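Aminotransferase, classes I and II (Silicibacter pomeroyi DSS-3, PDB 3H14) probably catalyses the pyridoxal-phosphate-dependent transfer of the amino group of L-aspartate to 2-oxoglutarate, giving oxaloacetate and L-glutamate. Local coordinates at residues S7-D12 / Q130-G136; A107-F112 / A195-S199. All coordinates share one frame; numbering follows the deposited sequence.

Two contacts with different chemistry meet through one phenylalanine. Interaction 1 lies at the surface, where polar groups fasten the N-terminal segment to helix 126-134; interaction 2 is buried and mainly apolar, setting helix 100-111 on the seven-stranded sheet. Their centres are about 17 Å apart, yet they touch. CE2 of F108 packs at 3.7 Å from CD2 of L132, and the same CE2 is 3.7 Å from CG2 of I131, while CD2 of F108 lies 3.9 Å from CD1 of L135. Another part of that ring's rim faces I198. The two helices thus pack against each other through F108, consistent with one helical layer of the large domain, which in this family carries the pyridoxal phosphate.

Interaction 1 (S7-D12 / Q130-G136); sequences SRSAVD and QILRALG
R133 reaches from helix 126-134 into the turn made by S7-A10. With CG anti to the backbone N (chi1 -164°) and the chain extended as far as NE, its NH1 gives a hydrogen bond to S7 O at 2.6 Å, and NH2 adds a weak one to the same oxygen. S7 O also takes A10 N, the closing bond of a type I beta turn; this one acceptor is shared between the turn's own amide and the arginine, which ties the turn to the helix. A10 O sits over one face of the guanidinium, 3.1 Å above its plane, too poorly angled for a bond.

Q130 uses both ends of its amide on D12. OE1 accepts from D12 N at 3.0 Å, the donor standing above the carbonyl plane, and NE2 donates at 3.1 Å to OD2, which lies in the amide plane; carboxylate and amide planes are 60° apart. V11 CB presses against the same OE1. With an alanine at Q130, D12 N and OD2 would probably lose these two partners, and the D12 carboxylate would be freer to turn.

R8 runs along the helix end, its CD 3.1 Å from A134 O and its guanidinium over the carbonyl carbon of L135. Beneath it, G136, at positive phi, is the C-prime residue of a Schellman motif, with G136 N bonded to R133 O and L137 N to L132 O.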
loop_
_atom_site.group_PDB
_atom_site.type_symbol
_atom_site.label_atom_id
_atom_site.label_comp_id
_atom_site.label_asym_id
_atom_site.label_seq_id
_atom_site.Cartn_x
_atom_site.Cartn_y
_atom_site.Cartn_z
ATOM N N SER A 7 -26.827 -4.797 -1.391
ATOM C CA SER A 7 -25.852 -5.169 -2.415
ATOM C C SER A 7 -24.439 -4.691 -2.084
ATOM O O SER A 7 -23.457 -5.441 -2.185
ATOM C CB SER A 7 -26.261 -4.542 -3.748
ATOM O OG SER A 7 -25.505 -5.073 -4.815
ATOM N N ARG A 8 -24.311 -3.420 -1.706
ATOM C CA ARG A 8 -22.972 -2.872 -1.427
ATOM C C ARG A 8 -22.246 -3.581 -0.281
ATOM O O ARG A 8 -21.002 -3.496 -0.176
ATOM C CB ARG A 8 -23.004 -1.310 -1.248
ATOM C CG ARG A 8 -24.003 -0.802 -0.341
ATOM C CD ARG A 8 -23.766 0.673 -0.000
ATOM N NE ARG A 8 -24.191 1.578 -1.051
ATOM C CZ ARG A 8 -24.135 2.914 -0.975
ATOM N NH1 ARG A 8 -23.622 3.489 0.075
ATOM N NH2 ARG A 8 -24.557 3.646 -1.976
ATOM N N SER A 9 -23.002 -4.291 0.559
ATOM C CA SER A 9 -22.456 -5.056 1.699
ATOM C C SER A 9 -21.802 -6.403 1.338
ATOM O O SER A 9 -21.153 -7.021 2.186
ATOM C CB SER A 9 -23.553 -5.343 2.757
ATOM O OG SER A 9 -24.319 -6.502 2.453
ATOM N N ALA A 10 -22.010 -6.877 0.115
ATOM C CA ALA A 10 -21.521 -8.175 -0.288
ATOM C C ALA A 10 -20.074 -8.025 -0.792
ATOM O O ALA A 10 -19.778 -8.351 -1.936
ATOM C CB ALA A 10 -22.424 -8.757 -1.352
ATOM N N VAL A 11 -19.200 -7.478 0.062
ATOM C CA VAL A 11 -17.779 -7.421 -0.224
ATOM C C VAL A 11 -17.199 -8.793 0.022
ATOM O O VAL A 11 -17.747 -9.576 0.787
ATOM C CB VAL A 11 -16.998 -6.405 0.633
ATOM C CG1 VAL A 11 -17.285 -4.951 0.186
ATOM C CG2 VAL A 11 -17.282 -6.616 2.103
ATOM N N ASP A 12 -16.074 -9.047 -0.646
ATOM C CA ASP A 12 -15.384 -10.353 -0.665
ATOM C C ASP A 12 -14.455 -10.534 0.545
ATOM O O ASP A 12 -13.686 -9.625 0.860
ATOM C CB ASP A 12 -14.477 -10.436 -1.889
ATOM C CG ASP A 12 -15.214 -10.346 -3.221
ATOM O OD1 ASP A 12 -16.405 -10.718 -3.325
ATOM O OD2 ASP A 12 -14.543 -9.927 -4.198
ATOM N N GLN A 130 -12.943 -3.197 -3.071
ATOM C CA GLN A 130 -13.944 -3.426 -2.059
ATOM C C GLN A 130 -14.544 -2.133 -1.501
ATOM O O GLN A 130 -15.754 -2.055 -1.297
ATOM C CB GLN A 130 -13.386 -4.279 -0.888
ATOM C CG GLN A 130 -12.781 -5.648 -1.286
ATOM C CD GLN A 130 -13.746 -6.582 -1.993
ATOM O OE1 GLN A 130 -14.957 -6.541 -1.772
ATOM N NE2 GLN A 130 -13.203 -7.445 -2.856
ATOM N N ILE A 131 -13.695 -1.172 -1.196
ATOM C CA ILE A 131 -14.137 0.159 -0.712
ATOM C C ILE A 131 -14.973 0.851 -1.780
ATOM O O ILE A 131 -16.008 1.411 -1.478
ATOM C CB ILE A 131 -12.965 1.062 -0.327
ATOM C CG1 ILE A 131 -12.242 0.519 0.896
ATOM C CG2 ILE A 131 -13.434 2.549 -0.039
ATOM C CD1 ILE A 131 -10.897 1.259 1.209
ATOM N N LEU A 132 -14.542 0.799 -3.040
ATOM C CA LEU A 132 -15.366 1.354 -4.126
ATOM C C LEU A 132 -16.753 0.736 -4.216
ATOM O O LEU A 132 -17.776 1.432 -4.241
ATOM C CB LEU A 132 -14.626 1.259 -5.449
ATOM C CG LEU A 132 -13.471 2.248 -5.624
ATOM C CD1 LEU A 132 -12.470 1.772 -6.707
ATOM C CD2 LEU A 132 -13.966 3.671 -5.976
ATOM N N ARG A 133 -16.817 -0.591 -4.167
ATOM C CA ARG A 133 -18.094 -1.294 -4.202
ATOM C C ARG A 133 -18.960 -0.994 -2.964
ATOM O O ARG A 133 -20.193 -0.822 -3.070
ATOM C CB ARG A 133 -17.804 -2.807 -4.253
ATOM C CG ARG A 133 -18.959 -3.654 -4.655
ATOM C CD ARG A 133 -18.663 -5.192 -4.525
ATOM N NE ARG A 133 -19.859 -5.985 -4.845
ATOM C CZ ARG A 133 -20.913 -6.106 -4.038
ATOM N NH1 ARG A 133 -20.895 -5.522 -2.847
ATOM N NH2 ARG A 133 -21.969 -6.823 -4.416
ATOM N N ALA A 134 -18.321 -0.977 -1.801
ATOM C CA ALA A 134 -18.990 -0.685 -0.513
ATOM C C ALA A 134 -19.681 0.680 -0.481
ATOM O O ALA A 134 -20.660 0.870 0.247
ATOM C CB ALA A 134 -18.002 -0.769 0.638
ATOM N N LEU A 135 -19.165 1.594 -1.282
ATOM C CA LEU A 135 -19.711 2.951 -1.428
ATOM C C LEU A 135 -20.696 3.134 -2.605
ATOM O O LEU A 135 -21.138 4.264 -2.911
ATOM C CB LEU A 135 -18.539 3.913 -1.595
ATOM C CG LEU A 135 -17.716 4.071 -0.316
ATOM C CD1 LEU A 135 -16.475 4.978 -0.591
ATOM C CD2 LEU A 135 -18.519 4.626 0.831
ATOM N N GLY A 136 -21.035 2.035 -3.279
ATOM C CA GLY A 136 -21.889 2.076 -4.448
ATOM C C GLY A 136 -21.238 2.565 -5.712
ATOM O O GLY A 136 -21.916 3.008 -6.652
#

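Interaction 2 (A107-F112 / A195-S199); sequences AFTALF and ASFIS
I198 sends its CD1 methyl into a recess formed by A107, F108, L111 and F112 of the facing helix and its end. The closest approach is to the F108 ring, whose CE1 lies 3.8 Å from I198 CD1; the methyl meets that ring at its edge, near the ring plane, and the two side chains cross at about a right angle. F112 and I198 approach each other from opposite directions, and the ring again offers its edge, CE2 standing 4.1 Å from I198 CD1. L111 slides past the isoleucine, its CD1 touching both CD1 and CG1, and the A107 methyl completes the group, CB lying 4.3 Å from I198 CD1. With CG1 anti to the carbonyl carbon (chi1 -57°) and the chain extended at chi2 (173°), I198 carries CD1 out to the helix.

The axes of helix segment 107-111 and strand segment 196-199 run nearly antiparallel (171°), 10.7 Å apart at closest approach. The helix belongs to one of the two helical layers of the alpha/beta/alpha sandwich formed by the large domain of fold type I aminotransferases: F197, on the other face of the sheet, packs against helix 180-192, while I198 also touches I225 and M166 on the neighbouring strands.

One face of the F112 ring lies over L111 CB, 3.7 Å from the ring plane, next to the point where both side chains meet I198. Toward the end of the contact the chemistry turns polar. One water donates to L111 O at 2.6 Å and is hydrogen-bonded to S196 OG at 2.7 Å, bridging the helix terminus to the start of the strand beside the methyl CD2 of L111.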
loop_
_atom_site.group_PDB
_atom_site.type_symbol
_atom_site.label_atom_id
_atom_site.label_comp_id
_atom_site.label_asym_id
_atom_site.label_seq_id
_atom_site.Cartn_x
_atom_site.Cartn_y
_atom_site.Cartn_z
ATOM N N ALA A 107 -11.678 10.985 -0.499
ATOM C CA ALA A 107 -11.461 11.139 -1.920
ATOM C C ALA A 107 -12.669 10.658 -2.696
ATOM O O ALA A 107 -13.174 11.366 -3.567
ATOM C CB ALA A 107 -10.231 10.437 -2.353
ATOM N N PHE A 108 -13.118 9.437 -2.437
ATOM C CA PHE A 108 -14.161 8.878 -3.265
ATOM C C PHE A 108 -15.467 9.634 -3.074
ATOM O O PHE A 108 -16.234 9.782 -4.037
ATOM C CB PHE A 108 -14.387 7.391 -2.941
ATOM C CG PHE A 108 -13.202 6.515 -3.216
ATOM C CD1 PHE A 108 -12.179 6.926 -4.065
ATOM C CD2 PHE A 108 -13.135 5.227 -2.675
ATOM C CE1 PHE A 108 -11.111 6.102 -4.320
ATOM C CE2 PHE A 108 -12.030 4.420 -2.924
ATOM C CZ PHE A 108 -11.040 4.874 -3.761
ATOM N N THR A 109 -15.717 10.121 -1.847
ATOM C CA THR A 109 -16.950 10.879 -1.585
ATOM C C THR A 109 -16.987 12.223 -2.317
ATOM O O THR A 109 -18.028 12.617 -2.851
ATOM C CB THR A 109 -17.155 11.093 -0.076
ATOM O OG1 THR A 109 -17.227 9.806 0.553
ATOM C CG2 THR A 109 -18.450 11.909 0.186
ATOM N N ALA A 110 -15.854 12.910 -2.314
ATOM C CA ALA A 110 -15.686 14.193 -2.970
ATOM C C ALA A 110 -15.825 14.077 -4.473
ATOM O O ALA A 110 -16.370 14.957 -5.143
ATOM C CB ALA A 110 -14.302 14.789 -2.600
ATOM N N LEU A 111 -15.364 12.957 -5.018
ATOM C CA LEU A 111 -15.164 12.851 -6.469
ATOM C C LEU A 111 -16.172 12.033 -7.259
ATOM O O LEU A 111 -16.287 12.214 -8.483
ATOM C CB LEU A 111 -13.742 12.356 -6.717
ATOM C CG LEU A 111 -12.598 13.294 -6.325
ATOM C CD1 LEU A 111 -11.313 12.550 -6.445
ATOM C CD2 LEU A 111 -12.522 14.575 -7.195
ATOM N N PHE A 112 -16.930 11.152 -6.604
ATOM C CA PHE A 112 -17.705 10.186 -7.352
ATOM C C PHE A 112 -19.083 10.019 -6.816
ATOM O O PHE A 112 -19.317 10.155 -5.607
ATOM C CB PHE A 112 -17.020 8.804 -7.379
ATOM C CG PHE A 112 -15.575 8.865 -7.767
ATOM C CD1 PHE A 112 -15.199 9.452 -8.969
ATOM C CD2 PHE A 112 -14.607 8.291 -6.967
ATOM C CE1 PHE A 112 -13.858 9.510 -9.337
ATOM C CE2 PHE A 112 -13.293 8.352 -7.303
ATOM C CZ PHE A 112 -12.904 8.957 -8.485
ATOM N N ALA A 195 -11.228 11.619 -16.363
ATOM C CA ALA A 195 -11.051 10.727 -15.191
ATOM C C ALA A 195 -10.260 11.460 -14.069
ATOM O O ALA A 195 -9.113 11.840 -14.259
ATOM C CB ALA A 195 -10.329 9.461 -15.600
ATOM N N SER A 196 -10.883 11.656 -12.912
ATOM C CA SER A 196 -10.211 12.306 -11.789
ATOM C C SER A 196 -9.107 11.392 -11.272
ATOM O O SER A 196 -9.355 10.228 -11.032
ATOM C CB SER A 196 -11.199 12.590 -10.658
ATOM O OG SER A 196 -12.260 13.389 -11.129
ATOM N N PHE A 197 -7.923 11.960 -11.082
ATOM C CA PHE A 197 -6.698 11.257 -10.775
ATOM C C PHE A 197 -6.400 11.218 -9.293
ATOM O O PHE A 197 -6.244 12.261 -8.616
ATOM C CB PHE A 197 -5.535 11.895 -11.520
ATOM C CG PHE A 197 -4.267 11.063 -11.535
ATOM C CD1 PHE A 197 -4.122 10.003 -12.450
ATOM C CD2 PHE A 197 -3.225 11.332 -10.660
ATOM C CE1 PHE A 197 -2.964 9.229 -12.486
ATOM C CE2 PHE A 197 -2.058 10.556 -10.673
ATOM C CZ PHE A 197 -1.919 9.495 -11.605
ATOM N N ILE A 198 -6.237 9.994 -8.789
ATOM C CA ILE A 198 -5.878 9.778 -7.384
ATOM C C ILE A 198 -4.574 9.008 -7.308
ATOM O O ILE A 198 -4.484 7.918 -7.865
ATOM C CB ILE A 198 -6.940 8.990 -6.661
ATOM C CG1 ILE A 198 -8.297 9.680 -6.763
ATOM C CG2 ILE A 198 -6.524 8.755 -5.188
ATOM C CD1 ILE A 198 -9.354 8.905 -6.234
ATOM N N SER A 199 -3.580 9.598 -6.625
ATOM C CA SER A 199 -2.243 9.040 -6.474
ATOM C C SER A 199 -2.064 8.521 -5.049
ATOM O O SER A 199 -2.117 9.283 -4.078
ATOM C CB SER A 199 -1.193 10.096 -6.787
ATOM O OG SER A 199 0.135 9.605 -6.747
HETATM O O HOH W 1 -14.812 13.426 -10.194
#